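Tail spike protein gp49 (Pseudomonas phage LKA1, PDB 4RU4) is the trimeric tailspike of the phage, a lyase that probably cleaves the O-specific polysaccharide on the surface of Pseudomonas during virus entry. Local coordinates at residues S126-P140 and N179-G193. Numbering follows the deposited sequence. Where two conformers were deposited one is given.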
ATOM      1  N   SER B 126      22.278 -17.851 -27.258  1.00 12.36           N
ATOM      2  CA  SER B 126      21.615 -16.550 -27.148  1.00 11.04           C
ATOM      3  C   SER B 126      20.125 -16.690 -26.833  1.00 10.27           C
ATOM      4  O   SER B 126      19.456 -17.611 -27.309  1.00 12.74           O
ATOM      5  CB  SER B 126      21.841 -15.762 -28.448  1.00 10.84           C
ATOM      6  OG  SER B 126      23.233 -15.557 -28.617  1.00 12.91           O
ATOM      7  N   VAL B 127      19.603 -15.775 -26.024  1.00 10.75           N
ATOM      8  CA  VAL B 127      18.228 -15.854 -25.570  1.00  9.43           C
ATOM      9  C   VAL B 127      17.602 -14.439 -25.562  1.00 13.13           C
ATOM     10  O   VAL B 127      18.305 -13.433 -25.332  1.00 12.11           O
ATOM     11  CB  VAL B 127      18.154 -16.553 -24.182  1.00 13.93           C
ATOM     12  CG1 VAL B 127      18.913 -15.744 -23.106  1.00 11.58           C
ATOM     13  CG2 VAL B 127      16.704 -16.828 -23.765  1.00 14.21           C
ATOM     14  N   SER B 128      16.300 -14.368 -25.837  0.62 12.57           N
ATOM     15  CA  SER B 128      15.588 -13.090 -25.871  0.62 13.02           C
ATOM     16  C   SER B 128      15.050 -12.690 -24.499  0.62 12.51           C
ATOM     17  O   SER B 128      14.833 -13.538 -23.630  0.62 10.87           O
ATOM     18  CB  SER B 128      14.436 -13.131 -26.881  0.62 14.86           C
ATOM     19  OG  SER B 128      14.913 -13.333 -28.203  0.62 15.90           O
ATOM     20  N   ALA B 129      14.824 -11.392 -24.313  1.00 10.45           N
ATOM     21  CA  ALA B 129      14.187 -10.920 -23.096  1.00 10.02           C
ATOM     22  C   ALA B 129      12.778 -11.490 -23.086  1.00 14.34           C
ATOM     23  O   ALA B 129      12.172 -11.658 -24.148  1.00 14.09           O
ATOM     24  CB  ALA B 129      14.156  -9.373 -23.068  1.00 11.45           C
ATOM     25  N   GLY B 130      12.269 -11.839 -21.905  1.00 11.44           N
ATOM     26  CA  GLY B 130      10.925 -12.371 -21.801  1.00 10.12           C
ATOM     27  C   GLY B 130      10.842 -13.878 -21.986  1.00 11.47           C
ATOM     28  O   GLY B 130       9.781 -14.474 -21.814  1.00 13.32           O
ATOM     29  N   SER B 131      11.962 -14.500 -22.340  0.76 10.80           N
ATOM     30  CA  SER B 131      11.989 -15.942 -22.530  0.76 11.80           C
ATOM     31  C   SER B 131      11.927 -16.663 -21.189  0.76 11.95           C
ATOM     32  O   SER B 131      12.273 -16.090 -20.142  0.76  6.91           O
ATOM     33  CB  SER B 131      13.252 -16.378 -23.272  0.76 15.42           C
ATOM     34  OG  SER B 131      13.247 -17.788 -23.521  0.76 15.86           O
ATOM     35  N   LEU B 132      11.480 -17.917 -21.223  1.00  8.65           N
ATOM     36  CA  LEU B 132      11.531 -18.763 -20.039  1.00 11.10           C
ATOM     37  C   LEU B 132      12.203 -20.082 -20.367  1.00 12.45           C
ATOM     38  O   LEU B 132      11.979 -21.086 -19.689  1.00 11.24           O
ATOM     39  CB  LEU B 132      10.145 -19.003 -19.429  1.00 11.98           C
ATOM     40  CG  LEU B 132       9.522 -17.771 -18.781  1.00 16.97           C
ATOM     41  CD1 LEU B 132       8.608 -17.106 -19.806  1.00 21.29           C
ATOM     42  CD2 LEU B 132       8.771 -18.077 -17.483  1.00 16.08           C
ATOM     43  N   THR B 133      13.032 -20.070 -21.408  1.00 14.02           N
ATOM     44  CA  THR B 133      13.740 -21.273 -21.839  1.00 14.70           C
ATOM     45  C   THR B 133      15.209 -21.000 -22.141  1.00 14.78           C
ATOM     46  O   THR B 133      15.547 -20.091 -22.901  1.00 14.58           O
ATOM     47  CB  THR B 133      13.098 -21.869 -23.100  1.00 13.39           C
ATOM     48  OG1 THR B 133      11.698 -22.047 -22.869  1.00 12.40           O
ATOM     49  CG2 THR B 133      13.731 -23.217 -23.427  1.00 15.49           C
ATOM     50  N   ILE B 134      16.074 -21.822 -21.559  1.00  9.74           N
ATOM     51  CA  ILE B 134      17.504 -21.659 -21.688  1.00 11.66           C
ATOM     52  C   ILE B 134      18.105 -22.953 -22.226  1.00 12.77           C
ATOM     53  O   ILE B 134      17.836 -24.041 -21.689  1.00 12.36           O
ATOM     54  CB  ILE B 134      18.154 -21.398 -20.287  1.00 19.68           C
ATOM     55  CG1 ILE B 134      17.509 -20.201 -19.585  1.00 16.34           C
ATOM     56  CG2 ILE B 134      19.645 -21.196 -20.425  1.00 16.82           C
ATOM     57  CD1 ILE B 134      17.672 -18.886 -20.320  1.00 15.25           C
ATOM     58  N   ASP B 135      18.930 -22.822 -23.265  1.00 13.71           N
ATOM     59  CA  ASP B 135      19.585 -23.957 -23.906  1.00 13.61           C
ATOM     60  C   ASP B 135      21.082 -24.014 -23.574  1.00 17.78           C
ATOM     61  O   ASP B 135      21.864 -23.186 -24.055  1.00 17.84           O
ATOM     62  CB  ASP B 135      19.416 -23.879 -25.435  1.00 21.62           C
ATOM     63  CG  ASP B 135      17.968 -23.991 -25.870  1.00 30.80           C
ATOM     64  OD1 ASP B 135      17.195 -24.732 -25.215  1.00 29.28           O
ATOM     65  OD2 ASP B 135      17.599 -23.331 -26.870  1.00 38.06           O
ATOM     66  N   PHE B 136      21.471 -25.007 -22.772  1.00 17.12           N
ATOM     67  CA  PHE B 136      22.850 -25.172 -22.349  1.00 11.84           C
ATOM     68  C   PHE B 136      23.645 -25.972 -23.365  1.00 14.39           C
ATOM     69  O   PHE B 136      23.106 -26.869 -24.026  1.00 16.50           O
ATOM     70  CB  PHE B 136      22.895 -25.864 -20.987  1.00 12.83           C
ATOM     71  CG  PHE B 136      22.578 -24.939 -19.839  1.00 12.14           C
ATOM     72  CD1 PHE B 136      21.269 -24.756 -19.419  1.00 13.14           C
ATOM     73  CD2 PHE B 136      23.589 -24.253 -19.194  1.00 12.57           C
ATOM     74  CE1 PHE B 136      20.972 -23.905 -18.347  1.00 13.25           C
ATOM     75  CE2 PHE B 136      23.301 -23.389 -18.130  1.00 15.72           C
ATOM     76  CZ  PHE B 136      21.974 -23.212 -17.725  1.00 13.45           C
ATOM     77  N   ALA B 137      24.927 -25.636 -23.491  1.00 16.82           N
ATOM     78  CA  ALA B 137      25.799 -26.280 -24.464  1.00 17.90           C
ATOM     79  C   ALA B 137      25.998 -27.764 -24.185  1.00 18.62           C
ATOM     80  O   ALA B 137      26.306 -28.526 -25.092  1.00 19.68           O
ATOM     81  CB  ALA B 137      27.144 -25.573 -24.515  1.00 18.14           C
ATOM     82  N   SER B 138      25.826 -28.178 -22.936  1.00 18.03           N
ATOM     83  CA  SER B 138      26.014 -29.581 -22.564  1.00 19.03           C
ATOM     84  C   SER B 138      25.246 -29.820 -21.272  1.00 20.49           C
ATOM     85  O   SER B 138      24.686 -28.870 -20.717  1.00 16.08           O
ATOM     86  CB  SER B 138      27.504 -29.906 -22.387  1.00 20.20           C
ATOM     87  OG  SER B 138      28.064 -29.219 -21.278  1.00 19.85           O
ATOM     88  N   THR B 139      25.212 -31.061 -20.790  1.00 16.98           N
ATOM     89  CA  THR B 139      24.339 -31.406 -19.650  1.00 20.08           C
ATOM     90  C   THR B 139      24.574 -30.553 -18.394  1.00 20.26           C
ATOM     91  O   THR B 139      25.657 -30.609 -17.825  1.00 19.74           O
ATOM     92  CB  THR B 139      24.570 -32.878 -19.211  1.00 29.57           C
ATOM     93  OG1 THR B 139      24.328 -33.753 -20.312  1.00 28.56           O
ATOM     94  CG2 THR B 139      23.645 -33.241 -18.055  1.00 29.09           C
ATOM     95  N   PRO B 140      23.562 -29.770 -17.950  1.00 17.50           N
ATOM     96  CA  PRO B 140      23.768 -28.933 -16.762  1.00 15.60           C
ATOM     97  C   PRO B 140      23.433 -29.646 -15.464  1.00 14.94           C
ATOM     98  O   PRO B 140      22.452 -30.390 -15.415  1.00 16.27           O
ATOM     99  CB  PRO B 140      22.777 -27.784 -16.973  1.00 14.97           C
ATOM    100  CG  PRO B 140      21.659 -28.403 -17.749  1.00 16.11           C
ATOM    101  CD  PRO B 140      22.311 -29.431 -18.651  1.00 16.22           C
ATOM    102  N   ASN B 179      19.445 -30.892 -22.500  1.00 17.62           N
ATOM    103  CA  ASN B 179      20.205 -29.664 -22.287  1.00 20.10           C
ATOM    104  C   ASN B 179      19.345 -28.417 -22.110  1.00 17.42           C
ATOM    105  O   ASN B 179      19.861 -27.312 -21.933  1.00 15.87           O
ATOM    106  CB  ASN B 179      21.189 -29.451 -23.429  1.00 23.22           C
ATOM    107  CG  ASN B 179      22.308 -30.437 -23.392  1.00 23.95           C
ATOM    108  OD1 ASN B 179      22.528 -31.082 -22.370  1.00 26.26           O
ATOM    109  ND2 ASN B 179      23.030 -30.568 -24.497  1.00 23.58           N
ATOM    110  N   THR B 180      18.035 -28.607 -22.158  1.00 14.49           N
ATOM    111  CA  THR B 180      17.096 -27.502 -22.084  1.00 17.65           C
ATOM    112  C   THR B 180      16.595 -27.285 -20.666  1.00 16.09           C
ATOM    113  O   THR B 180      16.029 -28.192 -20.054  1.00 18.26           O
ATOM    114  CB  THR B 180      15.886 -27.783 -22.966  1.00 21.11           C
ATOM    115  OG1 THR B 180      16.328 -27.989 -24.313  1.00 21.08           O
ATOM    116  CG2 THR B 180      14.905 -26.609 -22.913  1.00 21.25           C
ATOM    117  N   VAL B 181      16.774 -26.069 -20.165  1.00 13.80           N
ATOM    118  CA  VAL B 181      16.327 -25.714 -18.826  1.00 11.69           C
ATOM    119  C   VAL B 181      15.240 -24.624 -18.888  1.00 13.32           C
ATOM    120  O   VAL B 181      15.449 -23.517 -19.408  1.00 11.75           O
ATOM    121  CB  VAL B 181      17.523 -25.250 -17.982  1.00  9.83           C
ATOM    122  CG1 VAL B 181      17.066 -24.724 -16.616  1.00  7.84           C
ATOM    123  CG2 VAL B 181      18.528 -26.393 -17.836  1.00 12.76           C
ATOM    124  N   THR B 182      14.060 -24.940 -18.382  1.00 13.59           N
ATOM    125  CA  THR B 182      13.010 -23.937 -18.347  1.00  9.17           C
ATOM    126  C   THR B 182      13.054 -23.258 -16.975  1.00  9.11           C
ATOM    127  O   THR B 182      13.525 -23.839 -16.001  1.00 10.74           O
ATOM    128  CB  THR B 182      11.595 -24.527 -18.642  1.00 12.55           C
ATOM    129  OG1 THR B 182      11.317 -25.635 -17.766  1.00 10.58           O
ATOM    130  CG2 THR B 182      11.484 -25.000 -20.119  1.00 13.85           C
ATOM    131  N   ILE B 183      12.570 -22.026 -16.897  1.00  7.07           N
ATOM    132  CA  ILE B 183      12.733 -21.258 -15.664  1.00 10.19           C
ATOM    133  C   ILE B 183      11.390 -20.723 -15.203  1.00  8.05           C
ATOM    134  O   ILE B 183      10.415 -20.693 -15.986  1.00  7.57           O
ATOM    135  CB  ILE B 183      13.746 -20.110 -15.853  1.00 10.99           C
ATOM    136  CG1 ILE B 183      13.248 -19.114 -16.922  1.00 11.15           C
ATOM    137  CG2 ILE B 183      15.131 -20.688 -16.194  1.00  7.20           C
ATOM    138  CD1 ILE B 183      14.275 -18.065 -17.342  1.00  8.70           C
ATOM    139  N   ARG B 184      11.329 -20.319 -13.937  1.00  6.56           N
ATOM    140  CA  ARG B 184      10.054 -19.991 -13.319  1.00  6.16           C
ATOM    141  C   ARG B 184       9.506 -18.566 -13.563  1.00  9.52           C
ATOM    142  O   ARG B 184       8.318 -18.337 -13.369  1.00 10.85           O
ATOM    143  CB  ARG B 184      10.099 -20.317 -11.818  1.00  8.71           C
ATOM    144  CG  ARG B 184      10.259 -21.812 -11.551  1.00  9.99           C
ATOM    145  CD  ARG B 184      10.411 -22.144 -10.065  1.00  8.89           C
ATOM    146  NE  ARG B 184      10.185 -23.585  -9.899  1.00 11.77           N
ATOM    147  CZ  ARG B 184      10.433 -24.244  -8.773  1.00 11.86           C
ATOM    148  NH1 ARG B 184      10.910 -23.589  -7.740  1.00 10.51           N
ATOM    149  NH2 ARG B 184      10.196 -25.542  -8.675  1.00 10.27           N
ATOM    150  N   SER B 185      10.350 -17.620 -13.972  1.00  9.06           N
ATOM    151  CA  SER B 185       9.841 -16.307 -14.384  1.00  5.72           C
ATOM    152  C   SER B 185      10.599 -15.786 -15.602  1.00  6.36           C
ATOM    153  O   SER B 185      11.738 -16.161 -15.833  1.00  9.31           O
ATOM    154  CB  SER B 185       9.857 -15.280 -13.233  1.00  5.45           C
ATOM    155  OG  SER B 185      11.106 -15.285 -12.546  1.00  6.79           O
ATOM    156  N   ALA B 186       9.959 -14.919 -16.372  1.00  9.39           N
ATOM    157  CA  ALA B 186      10.541 -14.431 -17.640  1.00 12.20           C
ATOM    158  C   ALA B 186      11.821 -13.609 -17.424  1.00  8.54           C
ATOM    159  O   ALA B 186      11.929 -12.829 -16.479  1.00  6.24           O
ATOM    160  CB  ALA B 186       9.500 -13.617 -18.389  1.00 11.64           C
ATOM    161  N   LEU B 187      12.798 -13.796 -18.309  1.00 11.39           N
ATOM    162  CA  LEU B 187      14.022 -12.995 -18.268  1.00 11.08           C
ATOM    163  C   LEU B 187      13.731 -11.502 -18.413  1.00 11.58           C
ATOM    164  O   LEU B 187      12.924 -11.107 -19.258  1.00  8.97           O
ATOM    165  CB  LEU B 187      14.978 -13.426 -19.386  1.00  9.95           C
ATOM    166  CG  LEU B 187      15.639 -14.817 -19.306  1.00  9.10           C
ATOM    167  CD1 LEU B 187      16.483 -15.024 -20.546  1.00  7.70           C
ATOM    168  CD2 LEU B 187      16.514 -15.019 -18.029  1.00  7.35           C
ATOM    169  N   TYR B 188      14.399 -10.681 -17.596  1.00  8.27           N
ATOM    170  CA  TYR B 188      14.316  -9.225 -17.718  1.00  5.53           C
ATOM    171  C   TYR B 188      15.047  -8.727 -18.967  1.00  8.20           C
ATOM    172  O   TYR B 188      14.703  -7.684 -19.500  1.00  9.36           O
ATOM    173  CB  TYR B 188      14.956  -8.543 -16.517  1.00  6.04           C
ATOM    174  CG  TYR B 188      14.057  -8.504 -15.296  1.00  5.69           C
ATOM    175  CD1 TYR B 188      14.049  -9.556 -14.386  1.00  6.61           C
ATOM    176  CD2 TYR B 188      13.219  -7.409 -15.065  1.00  7.53           C
ATOM    177  CE1 TYR B 188      13.243  -9.536 -13.262  1.00  7.13           C
ATOM    178  CE2 TYR B 188      12.409  -7.364 -13.917  1.00  5.97           C
ATOM    179  CZ  TYR B 188      12.426  -8.447 -13.037  1.00  7.38           C
ATOM    180  OH  TYR B 188      11.622  -8.448 -11.924  1.00  8.23           O
ATOM    181  N   ALA B 189      16.056  -9.460 -19.425  1.00  7.79           N
ATOM    182  CA  ALA B 189      16.906  -8.981 -20.524  1.00  9.44           C
ATOM    183  C   ALA B 189      17.307 -10.089 -21.474  1.00 12.35           C
ATOM    184  O   ALA B 189      17.190 -11.285 -21.159  1.00 10.58           O
ATOM    185  CB  ALA B 189      18.197  -8.265 -19.960  1.00  6.42           C
ATOM    186  N   ALA B 190      17.816  -9.668 -22.628  1.00  9.66           N
ATOM    187  CA  ALA B 190      18.293 -10.566 -23.665  1.00 12.08           C
ATOM    188  C   ALA B 190      19.787 -10.735 -23.464  1.00 11.76           C
ATOM    189  O   ALA B 190      20.453  -9.808 -22.974  1.00 14.27           O
ATOM    190  CB  ALA B 190      18.024  -9.929 -25.051  1.00 16.54           C
ATOM    191  N   TYR B 191      20.321 -11.898 -23.842  1.00 12.12           N
ATOM    192  CA  TYR B 191      21.756 -12.191 -23.728  1.00 11.89           C
ATOM    193  C   TYR B 191      22.277 -12.859 -24.997  1.00 14.93           C
ATOM    194  O   TYR B 191      21.638 -13.788 -25.525  1.00 12.47           O
ATOM    195  CB  TYR B 191      22.039 -13.099 -22.528  1.00 12.16           C
ATOM    196  CG  TYR B 191      21.530 -12.464 -21.260  1.00 11.21           C
ATOM    197  CD1 TYR B 191      22.236 -11.431 -20.657  1.00  9.08           C
ATOM    198  CD2 TYR B 191      20.307 -12.845 -20.720  1.00  6.90           C
ATOM    199  CE1 TYR B 191      21.755 -10.810 -19.522  1.00  9.07           C
ATOM    200  CE2 TYR B 191      19.797 -12.215 -19.590  1.00  7.05           C
ATOM    201  CZ  TYR B 191      20.526 -11.196 -18.989  1.00  9.02           C
ATOM    202  OH  TYR B 191      20.017 -10.564 -17.864  1.00 10.42           O
ATOM    203  N   ASP B 192      23.430 -12.372 -25.463  1.00 15.47           N
ATOM    204  CA  ASP B 192      24.231 -12.998 -26.519  1.00 16.05           C
ATOM    205  C   ASP B 192      24.986 -14.140 -25.848  1.00 15.87           C
ATOM    206  O   ASP B 192      25.755 -13.908 -24.906  1.00 13.74           O
ATOM    207  CB  ASP B 192      25.222 -11.963 -27.063  1.00 14.12           C
ATOM    208  CG  ASP B 192      26.098 -12.495 -28.206  1.00 19.13           C
ATOM    209  OD1 ASP B 192      26.252 -13.727 -28.360  1.00 18.04           O
ATOM    210  OD2 ASP B 192      26.646 -11.650 -28.951  1.00 18.37           O
ATOM    211  N   GLY B 193      24.758 -15.365 -26.325  1.00 13.81           N
ATOM    212  CA  GLY B 193      25.299 -16.544 -25.679  1.00 13.21           C
ATOM    213  C   GLY B 193      26.811 -16.485 -25.594  1.00 16.42           C
ATOM    214  O   GLY B 193      27.417 -17.055 -24.682  1.00 15.16           O
TER
HETATM  215  O   HOH W   1      18.757 -27.690 -25.884  1.00 48.88           O
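Leu187 meets Val127 tip to tip, its CD1 methyl lying 3.6 Å from Val127 CG1 and 3.7 Å from Val127 CG2. CD1 reaches both methyls because Val127 CG1 stands between the backbone N and the carbonyl carbon (chi1 63°) while CG2 lies anti to the N. From strand 133-135, Ile134 CD1 approaches Leu187 CD1 obliquely, to 4.0 Å, and Ile134 and Val181 fill the same apolar face. Val181 CG2 touches Phe136 CE1 at 3.5 Å and also meets Pro140 CG, the two contacts lying roughly at right angles; Pro140 CB also covers one face of the Phe136 ring, offset toward its rim. Asn179 O lies at the ring's edge, in plane, and accepts the Phe136 N-H.

Backbone pairing supports this packing: strands 133-135 and 180-183 run antiparallel at 156°, and Ile134 and Val181 exchange two hydrogen bonds. The Val181 N-H bond to Ile134 O is nearly straight (173°). Beyond the strands, Leu132 CD2 rests 3.5 Å from Ser185 C, and the type II turn Ser128-Ser131 directs Gly130 N to Leu187 O. Ser126 OG receives Gly193 N at 2.8 Å.

The pair belongs to the Ig-like domain beside the pectin-lyase-like beta-helix; strand 168-177 flanks strand 180-183, Ile150 of strand 147-151 packs on Leu187, and Leu132 touches Ile322 of the second subunit.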